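Local atomic coordinates of phosphodiesterase (Pseudomonas aeruginosa, PDB entry 4G75), a protein that acts as a colicin M-like bacteriocin, a magnesium-binding hydrolase that probably kills related bacteria by cleaving a lipid-linked precursor of peptidoglycan. Residues A[103-106]-A[107-110]; A[202-205]-A[206-209]. All coordinates share one frame; numbering follows the deposited sequence.

Interaction 1: residues A[103-106]-A[107-110]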
loop_
_atom_site.group_PDB
_atom_site.type_symbol
_atom_site.label_atom_id
_atom_site.label_comp_id
_atom_site.label_asym_id
_atom_site.label_seq_id
_atom_site.Cartn_x
_atom_site.Cartn_y
_atom_site.Cartn_z
ATOM N N GLY A 103 -7.620 -7.715 -11.942
ATOM C CA GLY A 103 -8.393 -8.471 -10.972
ATOM C C GLY A 103 -7.781 -9.818 -10.626
ATOM O O GLY A 103 -8.487 -10.746 -10.217
ATOM N N ASP A 104 -6.469 -9.936 -10.799
ATOM C CA ASP A 104 -5.753 -11.145 -10.406
ATOM C C ASP A 104 -5.902 -11.427 -8.913
ATOM O O ASP A 104 -5.852 -10.510 -8.095
ATOM C CB ASP A 104 -4.259 -10.988 -10.686
ATOM C CG ASP A 104 -3.896 -11.233 -12.135
ATOM O OD1 ASP A 104 -4.727 -11.796 -12.883
ATOM O OD2 ASP A 104 -2.758 -10.875 -12.511
ATOM N N ASP A 105 -6.048 -12.701 -8.562
ATOM C CA ASP A 105 -5.912 -13.122 -7.174
ATOM C C ASP A 105 -4.446 -12.920 -6.797
ATOM O O ASP A 105 -3.614 -12.682 -7.662
ATOM C CB ASP A 105 -6.301 -14.589 -7.011
ATOM C CG ASP A 105 -5.385 -15.524 -7.794
ATOM O OD1 ASP A 105 -5.625 -15.727 -9.003
ATOM O OD2 ASP A 105 -4.431 -16.059 -7.198
ATOM N N ARG A 106 -4.126 -13.035 -5.516
ATOM C CA ARG A 106 -2.805 -12.642 -5.035
ATOM C C ARG A 106 -1.686 -13.444 -5.667
ATOM O O ARG A 106 -0.688 -12.886 -6.141
ATOM C CB ARG A 106 -2.740 -12.771 -3.514
ATOM C CG ARG A 106 -3.672 -11.795 -2.818
ATOM C CD ARG A 106 -3.802 -12.105 -1.342
ATOM N NE ARG A 106 -4.888 -11.341 -0.726
ATOM C CZ ARG A 106 -5.236 -11.447 0.550
ATOM N NH1 ARG A 106 -4.568 -12.270 1.348
ATOM N NH2 ARG A 106 -6.251 -10.738 1.033
ATOM N N ILE A 107 -1.850 -14.760 -5.666
ATOM C CA ILE A 107 -0.816 -15.641 -6.184
ATOM C C ILE A 107 -0.623 -15.424 -7.681
ATOM O O ILE A 107 0.507 -15.270 -8.153
ATOM C CB ILE A 107 -1.120 -17.113 -5.837
ATOM C CG1 ILE A 107 -1.033 -17.304 -4.317
ATOM C CG2 ILE A 107 -0.162 -18.054 -6.574
ATOM C CD1 ILE A 107 -1.542 -18.637 -3.817
ATOM N N THR A 108 -1.721 -15.376 -8.425
ATOM C CA THR A 108 -1.626 -15.122 -9.862
ATOM C C THR A 108 -0.953 -13.777 -10.138
ATOM O O THR A 108 -0.133 -13.654 -11.041
ATOM C CB THR A 108 -3.004 -15.152 -10.540
ATOM O OG1 THR A 108 -3.584 -16.454 -10.390
ATOM C CG2 THR A 108 -2.880 -14.826 -12.020
ATOM N N ALA A 109 -1.318 -12.767 -9.361
ATOM C CA ALA A 109 -0.761 -11.438 -9.545
ATOM C C ALA A 109 0.758 -11.468 -9.399
ATOM O O ALA A 109 1.469 -10.862 -10.190
ATOM C CB ALA A 109 -1.384 -10.464 -8.549
HETATM N N MSE A 110 1.252 -12.185 -8.394
HETATM C CA MSE A 110 2.690 -12.258 -8.168
HETATM C C MSE A 110 3.387 -13.095 -9.239
HETATM O O MSE A 110 4.447 -12.721 -9.723
HETATM C CB MSE A 110 3.009 -12.812 -6.783
HETATM C CG MSE A 110 4.499 -12.942 -6.523
HETATM SE SE MSE A 110 5.399 -11.199 -6.509
HETATM C CE MSE A 110 4.936 -10.738 -4.663
HETATM O O HOH W 1 -4.189 -16.185 -4.490
#

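Interaction 2: residues A[202-205]-A[206-209]. With EDO (1,2-ethanediol), chain D.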
loop_
_atom_site.group_PDB
_atom_site.type_symbol
_atom_site.label_atom_id
_atom_site.label_comp_id
_atom_site.label_asym_id
_atom_site.label_seq_id
_atom_site.Cartn_x
_atom_site.Cartn_y
_atom_site.Cartn_z
ATOM N N LYS A 202 -7.706 3.278 11.598
ATOM C CA LYS A 202 -8.844 2.865 12.417
ATOM C C LYS A 202 -9.699 1.839 11.677
ATOM O O LYS A 202 -10.329 0.978 12.293
ATOM C CB LYS A 202 -9.713 4.063 12.811
ATOM C CG LYS A 202 -9.516 4.553 14.241
ATOM C CD LYS A 202 -8.672 5.818 14.311
ATOM C CE LYS A 202 -8.720 6.428 15.708
ATOM N NZ LYS A 202 -8.345 7.872 15.715
ATOM N N ASP A 203 -9.702 1.930 10.350
ATOM C CA ASP A 203 -10.606 1.144 9.521
ATOM C C ASP A 203 -9.906 0.093 8.678
ATOM O O ASP A 203 -10.485 -0.939 8.363
ATOM C CB ASP A 203 -11.379 2.057 8.562
ATOM C CG ASP A 203 -12.352 2.967 9.271
ATOM O OD1 ASP A 203 -12.667 2.697 10.443
ATOM O OD2 ASP A 203 -12.805 3.951 8.647
ATOM N N SER A 204 -8.671 0.382 8.287
ATOM C CA SER A 204 -8.020 -0.374 7.222
ATOM C C SER A 204 -6.517 -0.434 7.451
ATOM O O SER A 204 -5.858 0.598 7.423
ATOM C CB SER A 204 -8.307 0.317 5.881
ATOM O OG SER A 204 -7.508 -0.213 4.832
ATOM N N TRP A 205 -5.966 -1.626 7.686
ATOM C CA TRP A 205 -4.525 -1.714 7.911
ATOM C C TRP A 205 -3.762 -1.274 6.666
ATOM O O TRP A 205 -2.747 -0.592 6.774
ATOM C CB TRP A 205 -4.080 -3.110 8.392
ATOM C CG TRP A 205 -3.848 -4.136 7.306
ATOM C CD1 TRP A 205 -4.725 -5.086 6.873
ATOM C CD2 TRP A 205 -2.646 -4.326 6.547
ATOM N NE1 TRP A 205 -4.152 -5.849 5.882
ATOM C CE2 TRP A 205 -2.875 -5.401 5.664
ATOM C CE3 TRP A 205 -1.405 -3.686 6.522
ATOM C CZ2 TRP A 205 -1.903 -5.851 4.767
ATOM C CZ3 TRP A 205 -0.442 -4.135 5.634
ATOM C CH2 TRP A 205 -0.695 -5.205 4.769
ATOM N N VAL A 206 -4.269 -1.636 5.491
ATOM C CA VAL A 206 -3.624 -1.263 4.234
ATOM C C VAL A 206 -3.556 0.258 4.049
ATOM O O VAL A 206 -2.491 0.824 3.752
ATOM C CB VAL A 206 -4.319 -1.939 3.012
ATOM C CG1 VAL A 206 -3.752 -1.417 1.699
ATOM C CG2 VAL A 206 -4.182 -3.461 3.089
ATOM N N ALA A 207 -4.681 0.936 4.231
ATOM C CA ALA A 207 -4.673 2.388 4.095
ATOM C C ALA A 207 -3.781 2.998 5.168
ATOM O O ALA A 207 -3.012 3.915 4.895
ATOM C CB ALA A 207 -6.088 2.959 4.179
ATOM N N GLY A 208 -3.897 2.493 6.393
ATOM C CA GLY A 208 -3.112 3.021 7.496
ATOM C C GLY A 208 -1.617 2.921 7.264
ATOM O O GLY A 208 -0.847 3.776 7.707
ATOM N N ASN A 209 -1.210 1.872 6.559
ATOM C CA ASN A 209 0.196 1.587 6.316
ATOM C C ASN A 209 0.659 2.201 5.000
ATOM O O ASN A 209 1.817 2.071 4.620
ATOM C CB ASN A 209 0.394 0.069 6.291
ATOM C CG ASN A 209 1.838 -0.350 6.488
ATOM O OD1 ASN A 209 2.615 0.289 7.211
ATOM N ND2 ASN A 209 2.197 -1.445 5.861
HETATM C C1 EDO D . 5.162 4.103 6.589
HETATM O O1 EDO D . 5.385 5.055 5.543
HETATM C C2 EDO D . 4.190 3.031 6.123
HETATM O O2 EDO D . 4.750 2.296 5.031
HETATM O O HOH W 2 -6.783 -3.274 5.210
#

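Interaction 1: residues A[103-106]-A[107-110]
D104 meets the first turn of helix 106-113 with its CB facing A109, 3.6 Å from CB of that residue. The small methyl of A109 suits a place where helix and incoming loop come so close. At the other end of the same aspartate, OD1 rests 3.7 Å from CG2 of T108, the two side chains crossing at about a right angle. The carboxylate has its charged partner further along the helix, where OD2 forms a salt bridge with R112, while the backbone O of D104 is held by Q99 of helix 81-102.

D105 is the N-cap. Its chi1 of 63° places CG between the backbone N and the carbonyl carbon, folding the carboxylate back over the start of the helix. OD2 accepts from N of T108 at 3.1 Å in a nearly straight bond (172°), with the donor above the carboxylate plane. OD1 receives OG1 of the same threonine at 2.6 Å, which probably limits rotation about chi2. Aspartate is short and has two acceptors; threonine supplies both donors. A water bridges OD2 to N of I107, satisfying a second amide at the helix end. N of A109 donates to O of D105 at 2.9 Å, the first i to i+4 backbone bond, starting from the capping residue.

R106 opens the helix proper. Its O takes N of M110 (3.1 Å) as well as the hydroxyl of Y142, while its long, extended side chain carries the guanidinium to a salt bridge with D4 and a hydrogen bond to O of T8. M110, modelled as selenomethionine, sends its flexible chain toward L92 and Y49.

The bond from D105 OD2 to T108 N is a classic aspartate N-cap, reinforced here by the threonine hydroxyl, just after the turn that ends helix 81-102.

Interaction 2: residues A[202-205]-A[206-209]
The indole of W205 carries V206 on one face: CG2 stands 3.7 Å from the centroid of the five-membered ring, 22° off its normal, a CH-pi contact displaced toward the rim. At the edge, near the plane, sits the side-chain amide of N209, turned 37° from the indole, while NE1 is hydrogen-bonded to O of G6. With chi1 at 84°, CG lies between the backbone N and the carbonyl carbon, which lays the indole over the start of the V206 backbone, with V206 N and CG2 under the same face. The branched valine, with CG2 beside its backbone N, holds a methyl against the ring.

S204 is the N-cap of the short helix 205-208. Its OG accepts from N of A207 at 3.1 Å, almost straight, and is also hydrogen-bonded to O of L166, tying the helix start to a neighbouring loop. A water donates to OG and accepts from N of V206 at 3.0 Å. O of S204 takes N of G208 at 2.9 Å; with no side chain, glycine fits where space beside that carbonyl is tight. N of N209 closes on O of W205, also at 2.9 Å.

Serine, water and backbone carbonyls thus satisfy the amides of V206, A207, G208 and N209 in a largely buried turn. The side chain of A207 is about 4 Å from that of V211, a magnesium ligand, and a firmly capped turn would probably help position this part of the chain near the metal site.

Overall arrangement
Both interactions are helix starts capped by a polar side chain, and they come in series along the chain, interaction 1 first. The centres of interaction 1 and interaction 2 lie about 21 Å apart, and the nearest atoms of interaction 1 and interaction 2 about 7 Å, without touching. Interaction 1 belongs to the helical part, joining the end of helix 81-102 to helix 106-113, and is away from the metal. Interaction 2 is more central: it sits on the connection between antiparallel strands 188-199 and 213-224, in the part of the chain that matches the colicin M family. It lies beside the magnesium site of V211, E213 and D241, probably the catalytic region, whereas interaction 1 simply starts one helix.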